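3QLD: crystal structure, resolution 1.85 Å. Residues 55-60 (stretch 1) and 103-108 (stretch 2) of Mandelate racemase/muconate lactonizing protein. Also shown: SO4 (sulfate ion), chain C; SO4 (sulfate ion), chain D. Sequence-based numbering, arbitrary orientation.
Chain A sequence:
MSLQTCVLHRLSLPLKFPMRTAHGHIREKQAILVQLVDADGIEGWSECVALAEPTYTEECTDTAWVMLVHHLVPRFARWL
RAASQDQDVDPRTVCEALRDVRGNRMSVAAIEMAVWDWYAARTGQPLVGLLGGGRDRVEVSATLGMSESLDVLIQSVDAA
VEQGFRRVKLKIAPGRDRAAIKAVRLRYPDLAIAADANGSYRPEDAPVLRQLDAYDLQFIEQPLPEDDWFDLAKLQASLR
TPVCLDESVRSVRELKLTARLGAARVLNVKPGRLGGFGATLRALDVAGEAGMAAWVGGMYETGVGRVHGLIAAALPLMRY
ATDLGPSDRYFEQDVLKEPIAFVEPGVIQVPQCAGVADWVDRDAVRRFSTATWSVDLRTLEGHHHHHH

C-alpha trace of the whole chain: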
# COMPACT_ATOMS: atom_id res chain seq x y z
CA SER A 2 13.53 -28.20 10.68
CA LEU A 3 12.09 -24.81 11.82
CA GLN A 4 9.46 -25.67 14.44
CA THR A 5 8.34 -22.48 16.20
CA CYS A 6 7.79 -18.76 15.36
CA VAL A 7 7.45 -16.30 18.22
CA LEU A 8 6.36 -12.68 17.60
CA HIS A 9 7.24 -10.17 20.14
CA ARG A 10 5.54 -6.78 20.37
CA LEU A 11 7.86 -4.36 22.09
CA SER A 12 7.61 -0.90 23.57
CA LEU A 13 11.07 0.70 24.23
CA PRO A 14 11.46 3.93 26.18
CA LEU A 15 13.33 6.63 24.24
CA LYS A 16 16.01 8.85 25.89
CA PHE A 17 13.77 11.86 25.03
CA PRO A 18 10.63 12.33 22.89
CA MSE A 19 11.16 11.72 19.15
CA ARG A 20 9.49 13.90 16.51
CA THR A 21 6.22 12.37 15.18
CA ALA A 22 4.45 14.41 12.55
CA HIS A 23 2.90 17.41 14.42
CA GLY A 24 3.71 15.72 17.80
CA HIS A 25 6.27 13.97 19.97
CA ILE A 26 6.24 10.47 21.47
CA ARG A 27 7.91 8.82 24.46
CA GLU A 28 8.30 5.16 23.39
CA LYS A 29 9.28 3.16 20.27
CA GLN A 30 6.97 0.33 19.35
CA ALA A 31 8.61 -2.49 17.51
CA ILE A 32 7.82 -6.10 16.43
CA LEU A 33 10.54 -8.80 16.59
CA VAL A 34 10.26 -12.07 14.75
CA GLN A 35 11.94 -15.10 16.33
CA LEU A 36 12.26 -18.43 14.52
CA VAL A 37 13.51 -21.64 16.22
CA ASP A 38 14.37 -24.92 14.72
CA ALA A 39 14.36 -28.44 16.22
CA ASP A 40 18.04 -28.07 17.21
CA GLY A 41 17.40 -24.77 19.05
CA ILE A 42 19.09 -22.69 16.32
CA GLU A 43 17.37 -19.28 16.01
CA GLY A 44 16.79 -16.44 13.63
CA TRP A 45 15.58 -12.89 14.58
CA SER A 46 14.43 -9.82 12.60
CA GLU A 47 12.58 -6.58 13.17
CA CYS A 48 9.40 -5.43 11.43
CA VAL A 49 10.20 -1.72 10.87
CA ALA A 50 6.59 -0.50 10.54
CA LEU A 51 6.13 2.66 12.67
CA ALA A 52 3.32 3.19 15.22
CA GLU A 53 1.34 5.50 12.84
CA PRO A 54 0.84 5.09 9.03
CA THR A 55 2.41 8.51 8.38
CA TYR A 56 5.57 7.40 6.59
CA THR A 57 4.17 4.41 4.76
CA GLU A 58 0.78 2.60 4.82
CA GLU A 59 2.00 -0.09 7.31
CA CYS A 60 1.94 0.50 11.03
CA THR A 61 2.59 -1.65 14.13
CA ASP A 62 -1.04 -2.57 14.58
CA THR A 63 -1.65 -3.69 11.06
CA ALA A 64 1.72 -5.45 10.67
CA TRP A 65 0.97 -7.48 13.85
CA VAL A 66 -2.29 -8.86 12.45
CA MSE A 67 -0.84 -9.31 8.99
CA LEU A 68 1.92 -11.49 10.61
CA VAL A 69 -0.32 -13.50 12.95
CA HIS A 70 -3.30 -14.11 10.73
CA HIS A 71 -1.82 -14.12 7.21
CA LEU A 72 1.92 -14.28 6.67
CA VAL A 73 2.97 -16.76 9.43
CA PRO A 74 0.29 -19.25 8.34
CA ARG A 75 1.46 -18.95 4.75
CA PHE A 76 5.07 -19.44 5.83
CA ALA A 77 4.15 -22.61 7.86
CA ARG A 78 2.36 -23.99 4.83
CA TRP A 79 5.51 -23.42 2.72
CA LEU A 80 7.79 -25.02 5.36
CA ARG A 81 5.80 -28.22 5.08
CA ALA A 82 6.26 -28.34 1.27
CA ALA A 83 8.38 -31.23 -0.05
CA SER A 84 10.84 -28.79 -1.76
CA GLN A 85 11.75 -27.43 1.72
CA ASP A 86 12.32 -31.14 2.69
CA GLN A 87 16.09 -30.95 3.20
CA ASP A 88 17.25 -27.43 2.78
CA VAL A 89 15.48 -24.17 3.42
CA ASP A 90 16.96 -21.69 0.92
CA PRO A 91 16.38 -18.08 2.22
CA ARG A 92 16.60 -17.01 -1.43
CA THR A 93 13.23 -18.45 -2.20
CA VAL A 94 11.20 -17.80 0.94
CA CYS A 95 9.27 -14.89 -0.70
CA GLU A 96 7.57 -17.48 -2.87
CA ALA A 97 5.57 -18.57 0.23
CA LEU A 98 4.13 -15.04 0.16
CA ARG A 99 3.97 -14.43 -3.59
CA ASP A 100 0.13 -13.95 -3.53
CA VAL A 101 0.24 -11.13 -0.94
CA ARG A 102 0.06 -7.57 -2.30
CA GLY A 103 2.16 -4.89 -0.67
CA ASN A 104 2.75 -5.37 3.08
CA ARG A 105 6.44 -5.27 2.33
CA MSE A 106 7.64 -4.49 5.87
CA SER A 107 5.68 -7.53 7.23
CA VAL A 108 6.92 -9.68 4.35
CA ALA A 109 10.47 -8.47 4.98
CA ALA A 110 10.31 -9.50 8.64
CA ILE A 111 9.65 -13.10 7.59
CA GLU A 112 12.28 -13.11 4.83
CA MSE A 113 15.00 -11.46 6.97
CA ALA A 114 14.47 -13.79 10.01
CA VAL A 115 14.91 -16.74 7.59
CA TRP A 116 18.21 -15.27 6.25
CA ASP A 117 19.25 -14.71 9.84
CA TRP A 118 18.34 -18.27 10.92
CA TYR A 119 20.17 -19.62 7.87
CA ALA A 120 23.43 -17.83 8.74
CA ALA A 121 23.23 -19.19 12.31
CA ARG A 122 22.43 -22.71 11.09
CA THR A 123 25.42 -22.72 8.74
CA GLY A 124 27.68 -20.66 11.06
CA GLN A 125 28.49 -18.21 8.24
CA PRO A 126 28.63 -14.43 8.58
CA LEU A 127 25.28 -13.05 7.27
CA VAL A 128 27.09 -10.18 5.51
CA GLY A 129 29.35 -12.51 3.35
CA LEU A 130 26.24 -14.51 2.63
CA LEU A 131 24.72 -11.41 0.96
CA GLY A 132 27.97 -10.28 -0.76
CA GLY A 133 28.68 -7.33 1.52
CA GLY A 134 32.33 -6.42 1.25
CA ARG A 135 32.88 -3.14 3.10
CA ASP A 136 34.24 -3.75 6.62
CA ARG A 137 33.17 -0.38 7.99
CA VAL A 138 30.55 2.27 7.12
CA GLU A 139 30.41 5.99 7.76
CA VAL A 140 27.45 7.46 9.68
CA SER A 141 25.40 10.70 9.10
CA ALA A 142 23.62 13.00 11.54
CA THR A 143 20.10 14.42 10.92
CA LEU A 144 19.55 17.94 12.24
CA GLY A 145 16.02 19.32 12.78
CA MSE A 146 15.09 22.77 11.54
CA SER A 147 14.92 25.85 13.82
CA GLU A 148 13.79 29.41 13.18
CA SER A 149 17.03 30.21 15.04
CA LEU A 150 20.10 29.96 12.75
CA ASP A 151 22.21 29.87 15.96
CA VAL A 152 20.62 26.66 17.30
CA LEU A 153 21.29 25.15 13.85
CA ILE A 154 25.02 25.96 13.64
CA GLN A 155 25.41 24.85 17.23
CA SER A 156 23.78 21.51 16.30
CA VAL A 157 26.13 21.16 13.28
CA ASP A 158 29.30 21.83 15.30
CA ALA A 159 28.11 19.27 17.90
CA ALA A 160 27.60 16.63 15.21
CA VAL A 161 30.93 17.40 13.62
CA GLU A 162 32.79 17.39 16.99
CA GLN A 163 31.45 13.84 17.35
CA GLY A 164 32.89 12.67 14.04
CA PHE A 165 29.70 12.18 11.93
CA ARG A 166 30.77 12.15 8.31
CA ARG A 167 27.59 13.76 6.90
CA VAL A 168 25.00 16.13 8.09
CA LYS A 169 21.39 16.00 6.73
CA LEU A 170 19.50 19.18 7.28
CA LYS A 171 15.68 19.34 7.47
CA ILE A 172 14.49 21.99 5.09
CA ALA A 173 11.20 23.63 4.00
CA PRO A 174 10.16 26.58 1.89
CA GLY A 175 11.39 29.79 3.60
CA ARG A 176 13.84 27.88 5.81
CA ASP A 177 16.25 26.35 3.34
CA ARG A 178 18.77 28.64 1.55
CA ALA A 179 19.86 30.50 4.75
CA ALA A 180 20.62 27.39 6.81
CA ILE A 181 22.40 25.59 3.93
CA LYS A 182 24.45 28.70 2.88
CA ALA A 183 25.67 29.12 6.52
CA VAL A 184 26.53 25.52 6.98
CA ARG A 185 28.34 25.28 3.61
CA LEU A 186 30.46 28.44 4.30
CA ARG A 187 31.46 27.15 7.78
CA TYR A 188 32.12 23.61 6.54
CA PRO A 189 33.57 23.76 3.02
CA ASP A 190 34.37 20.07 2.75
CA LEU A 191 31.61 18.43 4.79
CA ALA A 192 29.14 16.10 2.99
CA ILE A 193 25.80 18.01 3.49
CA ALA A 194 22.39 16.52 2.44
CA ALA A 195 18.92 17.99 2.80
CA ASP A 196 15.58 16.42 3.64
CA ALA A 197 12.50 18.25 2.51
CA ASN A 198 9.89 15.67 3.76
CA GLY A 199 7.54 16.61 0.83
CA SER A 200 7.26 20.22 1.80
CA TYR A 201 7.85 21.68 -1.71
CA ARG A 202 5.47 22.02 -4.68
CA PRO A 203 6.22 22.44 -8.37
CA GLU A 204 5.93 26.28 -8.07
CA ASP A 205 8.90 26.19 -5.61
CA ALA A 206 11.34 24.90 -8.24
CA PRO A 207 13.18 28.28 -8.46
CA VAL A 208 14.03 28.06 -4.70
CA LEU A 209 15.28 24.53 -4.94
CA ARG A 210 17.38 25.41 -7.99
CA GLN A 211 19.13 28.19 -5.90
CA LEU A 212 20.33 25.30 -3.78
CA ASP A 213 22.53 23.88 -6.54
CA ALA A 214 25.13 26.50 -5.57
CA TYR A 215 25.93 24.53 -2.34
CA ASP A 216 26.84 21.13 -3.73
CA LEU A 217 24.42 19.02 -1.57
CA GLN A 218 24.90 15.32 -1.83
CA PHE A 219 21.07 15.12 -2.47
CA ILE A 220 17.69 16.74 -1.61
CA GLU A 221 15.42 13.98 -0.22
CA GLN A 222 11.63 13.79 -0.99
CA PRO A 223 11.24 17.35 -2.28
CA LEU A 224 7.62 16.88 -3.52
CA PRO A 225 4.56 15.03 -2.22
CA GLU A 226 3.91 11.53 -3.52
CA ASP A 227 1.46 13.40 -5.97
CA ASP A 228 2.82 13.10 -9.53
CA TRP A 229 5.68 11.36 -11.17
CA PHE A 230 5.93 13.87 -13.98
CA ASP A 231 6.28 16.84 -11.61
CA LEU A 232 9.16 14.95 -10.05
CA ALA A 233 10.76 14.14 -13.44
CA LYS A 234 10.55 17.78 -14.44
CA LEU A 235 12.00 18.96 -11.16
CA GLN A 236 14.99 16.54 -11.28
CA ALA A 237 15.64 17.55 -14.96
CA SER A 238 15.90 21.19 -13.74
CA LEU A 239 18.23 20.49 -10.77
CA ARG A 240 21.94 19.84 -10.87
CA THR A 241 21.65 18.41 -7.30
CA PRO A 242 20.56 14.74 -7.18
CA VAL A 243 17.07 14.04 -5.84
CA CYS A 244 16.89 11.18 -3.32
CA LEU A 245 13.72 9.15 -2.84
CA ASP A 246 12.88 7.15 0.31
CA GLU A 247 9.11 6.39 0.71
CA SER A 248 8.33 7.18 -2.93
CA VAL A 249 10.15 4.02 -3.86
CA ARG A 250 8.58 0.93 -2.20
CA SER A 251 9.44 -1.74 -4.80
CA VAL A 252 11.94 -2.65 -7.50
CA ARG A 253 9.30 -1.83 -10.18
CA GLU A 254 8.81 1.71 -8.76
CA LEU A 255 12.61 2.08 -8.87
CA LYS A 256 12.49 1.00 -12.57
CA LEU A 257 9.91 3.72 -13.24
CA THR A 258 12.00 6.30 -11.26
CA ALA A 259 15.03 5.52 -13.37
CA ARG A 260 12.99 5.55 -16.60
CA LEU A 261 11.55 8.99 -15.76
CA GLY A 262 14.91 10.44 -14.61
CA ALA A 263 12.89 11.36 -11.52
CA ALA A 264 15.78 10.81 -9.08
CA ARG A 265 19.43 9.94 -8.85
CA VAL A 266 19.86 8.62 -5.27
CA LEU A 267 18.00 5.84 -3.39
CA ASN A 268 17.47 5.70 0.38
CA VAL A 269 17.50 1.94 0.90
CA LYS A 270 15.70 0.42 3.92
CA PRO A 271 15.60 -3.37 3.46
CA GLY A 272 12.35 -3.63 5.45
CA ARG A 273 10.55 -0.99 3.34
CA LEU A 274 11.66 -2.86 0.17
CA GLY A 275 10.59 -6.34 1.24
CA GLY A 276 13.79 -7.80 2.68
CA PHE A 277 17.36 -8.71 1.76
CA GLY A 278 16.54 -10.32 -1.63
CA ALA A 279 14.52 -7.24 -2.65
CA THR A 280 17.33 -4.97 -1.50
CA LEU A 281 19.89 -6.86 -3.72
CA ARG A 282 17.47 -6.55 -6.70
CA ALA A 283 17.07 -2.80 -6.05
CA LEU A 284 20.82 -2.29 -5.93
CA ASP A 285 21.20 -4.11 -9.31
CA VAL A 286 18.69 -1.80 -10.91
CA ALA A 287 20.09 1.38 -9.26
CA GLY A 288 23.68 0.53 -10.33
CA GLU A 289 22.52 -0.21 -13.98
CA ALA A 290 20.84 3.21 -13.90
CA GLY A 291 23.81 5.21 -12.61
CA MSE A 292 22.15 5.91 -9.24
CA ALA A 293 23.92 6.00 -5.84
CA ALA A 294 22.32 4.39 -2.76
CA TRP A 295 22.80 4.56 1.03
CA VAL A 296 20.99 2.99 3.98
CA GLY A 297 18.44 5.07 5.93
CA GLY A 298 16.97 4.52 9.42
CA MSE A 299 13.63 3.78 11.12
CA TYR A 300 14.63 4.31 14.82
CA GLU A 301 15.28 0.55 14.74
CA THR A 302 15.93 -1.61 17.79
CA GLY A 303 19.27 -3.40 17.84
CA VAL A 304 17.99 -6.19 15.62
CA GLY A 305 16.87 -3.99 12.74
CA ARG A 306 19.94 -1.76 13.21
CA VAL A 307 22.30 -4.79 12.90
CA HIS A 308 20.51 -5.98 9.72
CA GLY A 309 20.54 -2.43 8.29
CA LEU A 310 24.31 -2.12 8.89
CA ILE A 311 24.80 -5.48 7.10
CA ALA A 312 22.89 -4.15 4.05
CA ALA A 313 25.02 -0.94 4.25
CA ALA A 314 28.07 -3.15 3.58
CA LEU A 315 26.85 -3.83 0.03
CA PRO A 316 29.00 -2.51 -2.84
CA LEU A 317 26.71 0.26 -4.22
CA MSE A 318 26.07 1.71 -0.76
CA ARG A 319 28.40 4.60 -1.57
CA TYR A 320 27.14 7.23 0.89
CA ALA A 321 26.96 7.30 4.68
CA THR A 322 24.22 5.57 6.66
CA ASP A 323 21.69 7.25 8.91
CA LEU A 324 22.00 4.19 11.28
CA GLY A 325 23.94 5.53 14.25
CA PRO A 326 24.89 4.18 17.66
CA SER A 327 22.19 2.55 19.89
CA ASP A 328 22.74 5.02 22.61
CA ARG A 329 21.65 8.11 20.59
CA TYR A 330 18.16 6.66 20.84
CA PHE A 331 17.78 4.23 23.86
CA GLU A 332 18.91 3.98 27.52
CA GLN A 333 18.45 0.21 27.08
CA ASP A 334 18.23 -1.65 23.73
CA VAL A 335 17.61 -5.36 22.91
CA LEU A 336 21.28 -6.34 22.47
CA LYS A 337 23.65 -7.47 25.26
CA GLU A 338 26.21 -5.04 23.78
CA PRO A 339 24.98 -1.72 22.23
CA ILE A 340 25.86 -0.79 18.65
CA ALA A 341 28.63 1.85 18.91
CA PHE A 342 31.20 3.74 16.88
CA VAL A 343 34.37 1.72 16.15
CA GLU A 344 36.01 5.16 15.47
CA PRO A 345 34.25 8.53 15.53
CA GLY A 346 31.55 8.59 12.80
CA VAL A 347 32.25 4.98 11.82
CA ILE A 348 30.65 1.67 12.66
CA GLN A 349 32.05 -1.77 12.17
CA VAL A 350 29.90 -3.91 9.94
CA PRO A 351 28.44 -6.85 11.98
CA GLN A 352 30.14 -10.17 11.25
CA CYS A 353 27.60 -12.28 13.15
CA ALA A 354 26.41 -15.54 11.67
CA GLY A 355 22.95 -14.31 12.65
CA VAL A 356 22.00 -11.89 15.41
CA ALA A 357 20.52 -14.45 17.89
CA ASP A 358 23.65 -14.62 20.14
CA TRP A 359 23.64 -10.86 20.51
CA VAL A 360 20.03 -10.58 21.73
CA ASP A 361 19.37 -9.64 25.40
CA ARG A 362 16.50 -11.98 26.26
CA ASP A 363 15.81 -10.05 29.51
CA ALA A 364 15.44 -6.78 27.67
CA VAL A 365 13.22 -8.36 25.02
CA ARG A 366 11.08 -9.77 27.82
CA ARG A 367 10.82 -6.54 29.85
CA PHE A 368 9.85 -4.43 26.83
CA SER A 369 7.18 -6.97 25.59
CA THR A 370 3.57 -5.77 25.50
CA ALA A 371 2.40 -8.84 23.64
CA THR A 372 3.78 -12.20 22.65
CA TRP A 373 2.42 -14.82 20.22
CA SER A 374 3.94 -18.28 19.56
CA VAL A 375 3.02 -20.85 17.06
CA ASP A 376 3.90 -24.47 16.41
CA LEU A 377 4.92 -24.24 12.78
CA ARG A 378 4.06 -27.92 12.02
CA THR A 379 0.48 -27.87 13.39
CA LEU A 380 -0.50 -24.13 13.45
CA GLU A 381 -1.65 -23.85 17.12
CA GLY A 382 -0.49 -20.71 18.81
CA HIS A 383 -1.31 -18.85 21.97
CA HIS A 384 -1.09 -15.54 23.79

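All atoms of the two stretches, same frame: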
# COMPACT_ATOMS: atom_id res chain seq x y z
N THR A 55 2.10 7.13 8.86
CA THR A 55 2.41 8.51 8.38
C THR A 55 3.67 8.56 7.51
O THR A 55 3.90 9.53 6.78
CB THR A 55 2.63 9.47 9.53
OG1 THR A 55 3.66 8.97 10.36
CG2 THR A 55 1.33 9.73 10.33
N TYR A 56 4.47 7.52 7.55
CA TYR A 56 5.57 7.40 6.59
C TYR A 56 5.28 6.43 5.45
O TYR A 56 5.44 6.78 4.27
CB TYR A 56 6.83 7.04 7.38
CG TYR A 56 7.99 6.41 6.61
CD1 TYR A 56 8.78 7.15 5.70
CD2 TYR A 56 8.35 5.11 6.84
CE1 TYR A 56 9.88 6.57 5.02
CE2 TYR A 56 9.44 4.51 6.13
CZ TYR A 56 10.21 5.26 5.24
OH TYR A 56 11.30 4.65 4.61
N THR A 57 4.82 5.22 5.76
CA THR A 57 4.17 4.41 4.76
C THR A 57 2.81 3.90 5.30
O THR A 57 2.41 4.28 6.37
CB THR A 57 4.99 3.19 4.30
OG1 THR A 57 5.08 2.26 5.38
CG2 THR A 57 6.45 3.61 3.85
N GLU A 58 2.18 3.02 4.53
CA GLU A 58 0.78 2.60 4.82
C GLU A 58 0.75 1.54 5.93
O GLU A 58 -0.30 1.31 6.51
CB GLU A 58 0.08 2.10 3.56
CG GLU A 58 0.60 0.72 3.02
CD GLU A 58 1.97 0.79 2.32
OE1 GLU A 58 2.48 1.91 1.99
OE2 GLU A 58 2.52 -0.31 2.08
N GLU A 59 1.91 0.94 6.22
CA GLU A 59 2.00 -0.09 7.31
C GLU A 59 2.22 0.56 8.68
O GLU A 59 2.90 1.58 8.81
CB GLU A 59 3.11 -1.15 6.94
CG GLU A 59 2.78 -1.96 5.63
CD GLU A 59 3.91 -2.96 5.37
OE1 GLU A 59 3.85 -4.03 6.01
OE2 GLU A 59 4.86 -2.62 4.65
N CYS A 60 1.60 0.03 9.73
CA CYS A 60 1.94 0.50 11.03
C CYS A 60 2.00 -0.74 11.93
O CYS A 60 1.66 -1.88 11.49
CB CYS A 60 0.93 1.58 11.51
SG CYS A 60 -0.81 0.86 11.78
N GLY A 103 1.57 -5.87 -1.58
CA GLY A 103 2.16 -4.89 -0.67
C GLY A 103 2.63 -5.54 0.60
O GLY A 103 3.19 -6.70 0.56
N ASN A 104 2.38 -4.86 1.71
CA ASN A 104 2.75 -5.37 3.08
C ASN A 104 4.22 -5.71 3.15
O ASN A 104 4.63 -6.72 3.76
CB ASN A 104 1.90 -6.59 3.42
CG ASN A 104 0.43 -6.18 3.69
OD1 ASN A 104 0.12 -5.68 4.79
ND2 ASN A 104 -0.45 -6.37 2.70
N ARG A 105 5.03 -4.88 2.50
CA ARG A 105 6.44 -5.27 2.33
C ARG A 105 7.24 -5.29 3.63
O ARG A 105 8.18 -6.09 3.72
CB ARG A 105 7.12 -4.41 1.29
CG ARG A 105 6.66 -4.85 -0.09
CD ARG A 105 7.39 -4.01 -1.17
NE ARG A 105 6.97 -4.40 -2.54
CZ ARG A 105 7.73 -5.09 -3.39
NH1 ARG A 105 9.00 -5.44 -3.10
NH2 ARG A 105 7.23 -5.41 -4.59
N MSE A 106 6.90 -4.44 4.61
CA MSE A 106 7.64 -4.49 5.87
C MSE A 106 7.34 -5.77 6.69
O MSE A 106 8.24 -6.31 7.37
CB MSE A 106 7.39 -3.22 6.71
CG MSE A 106 7.94 -1.95 6.04
SE MSE A 106 7.19 -0.42 6.96
CE MSE A 106 8.08 1.01 6.01
N SER A 107 6.09 -6.24 6.61
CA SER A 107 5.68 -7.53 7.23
C SER A 107 6.33 -8.71 6.49
O SER A 107 6.92 -9.62 7.14
CB SER A 107 4.14 -7.66 7.25
OG SER A 107 3.73 -6.84 8.30
N VAL A 108 6.30 -8.65 5.17
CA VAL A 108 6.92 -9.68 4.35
C VAL A 108 8.41 -9.75 4.67
O VAL A 108 8.98 -10.84 4.86
CB VAL A 108 6.67 -9.41 2.83
CG1 VAL A 108 7.64 -10.21 1.97
CG2 VAL A 108 5.22 -9.85 2.44
S SO4 C . 9.32 -5.96 -6.87
O1 SO4 C . 8.13 -6.62 -6.33
O2 SO4 C . 10.12 -5.43 -5.78
O3 SO4 C . 10.17 -6.93 -7.56
O4 SO4 C . 8.86 -4.93 -7.81
S SO4 D . 3.01 -5.32 -4.70
O1 SO4 D . 2.08 -4.19 -4.63
O2 SO4 D . 2.36 -6.58 -4.35
O3 SO4 D . 3.48 -5.47 -6.07
O4 SO4 D . 4.16 -5.09 -3.82
O HOH W 1 4.43 -2.18 1.30
O HOH W 2 0.84 -2.61 2.59

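The contact is organised around one carboxylate, that of Glu-59, which meets the start of the helix in the second stretch. Two hydrogen bonds from backbone amides to this carboxylate define it. Met-106 N donates to Glu-59 OE2 at 2.7 Å with an N-H...acceptor angle of 167°, short and nearly linear, and Ser-107 N donates to Glu-59 OE1 at 3.2 Å with an angle of 151°. Each carboxylate oxygen therefore takes one amide of consecutive residues. Arg-105 N also lies close, 3.1 Å from Glu-59 OE2, but its angle is poor and the approach does not count as a hydrogen bond.

The position of these amides explains why an acidic residue suits the site. Asn-104 occupies the N-cap position, yet its side chain makes no capping bond; its CA-to-CB bond points away from the first stretch. The first turn is nonetheless established, because Val-108 N donates to Asn-104 O at 2.9 Å. Amides at the beginning of a helix have no preceding turn to supply acceptors, and a negative charge there is favoured by the helix dipole. Glu-59 reaches them from a distant part of the sequence. Its CA-to-CB bond points toward the second stretch, and chi1 of -62° (m) with chi2 of -180° (t) extends the chain, while chi3 of 82° sets the carboxylate plane. The residue is buried and loses 105 Å² to the other stretch, the largest share of the 272 Å² covered in total.

Glu-58 supports the same region through water rather than by direct contact. Its side chain, with chi1 of 70° (p) and chi2 of -74° (m), brings OE2 to two waters. Water 1 donates to Glu-58 OE2 at 2.8 Å and accepts from Arg-105 N at 3.0 Å, giving that amide the partner it lacks in Glu-59. Water 2 donates to Glu-58 OE2 at 2.9 Å and accepts from Asn-104 N at 2.9 Å. The two acidic residues thus serve four successive amides, from Asn-104 to Ser-107, one pair directly and the other through solvent.

Beyond the polar centre, the packing rests on Met-106, a selenomethionine that gives up 82 Å². Its CA-to-CB bond points toward the first stretch, and its extended chi2 of 166° (t) and chi3 of 177° (t) carry the methyl group to two neighbours. Met-106 CE lies 3.8 Å from Tyr-56 CE2, an apolar contact oblique to the ring, and 3.3 Å from Thr-57 OG1. A long, unbranched side chain fits this reach. Nearer its root, Met-106 CB packs 3.3 Å from Glu-59 OE2.

The CA-to-CB bond of Arg-105 points sideways, and its guanidinium binds two sulfate ions, probably from the crystallisation liquor. Arg-105 NH2 donates to chain C sulfate O1 at 2.3 Å, a very short contact, with an angle of 161°, and the bond from Arg-105 NH1 to chain C sulfate O2 at 2.9 Å is weak. Arg-105 NE donates to chain D sulfate O4 at 3.2 Å, and Gly-103 N donates to O2 of the same ion at 3.0 Å. The positive phi of Gly-103, 53°, by itself favours glycine.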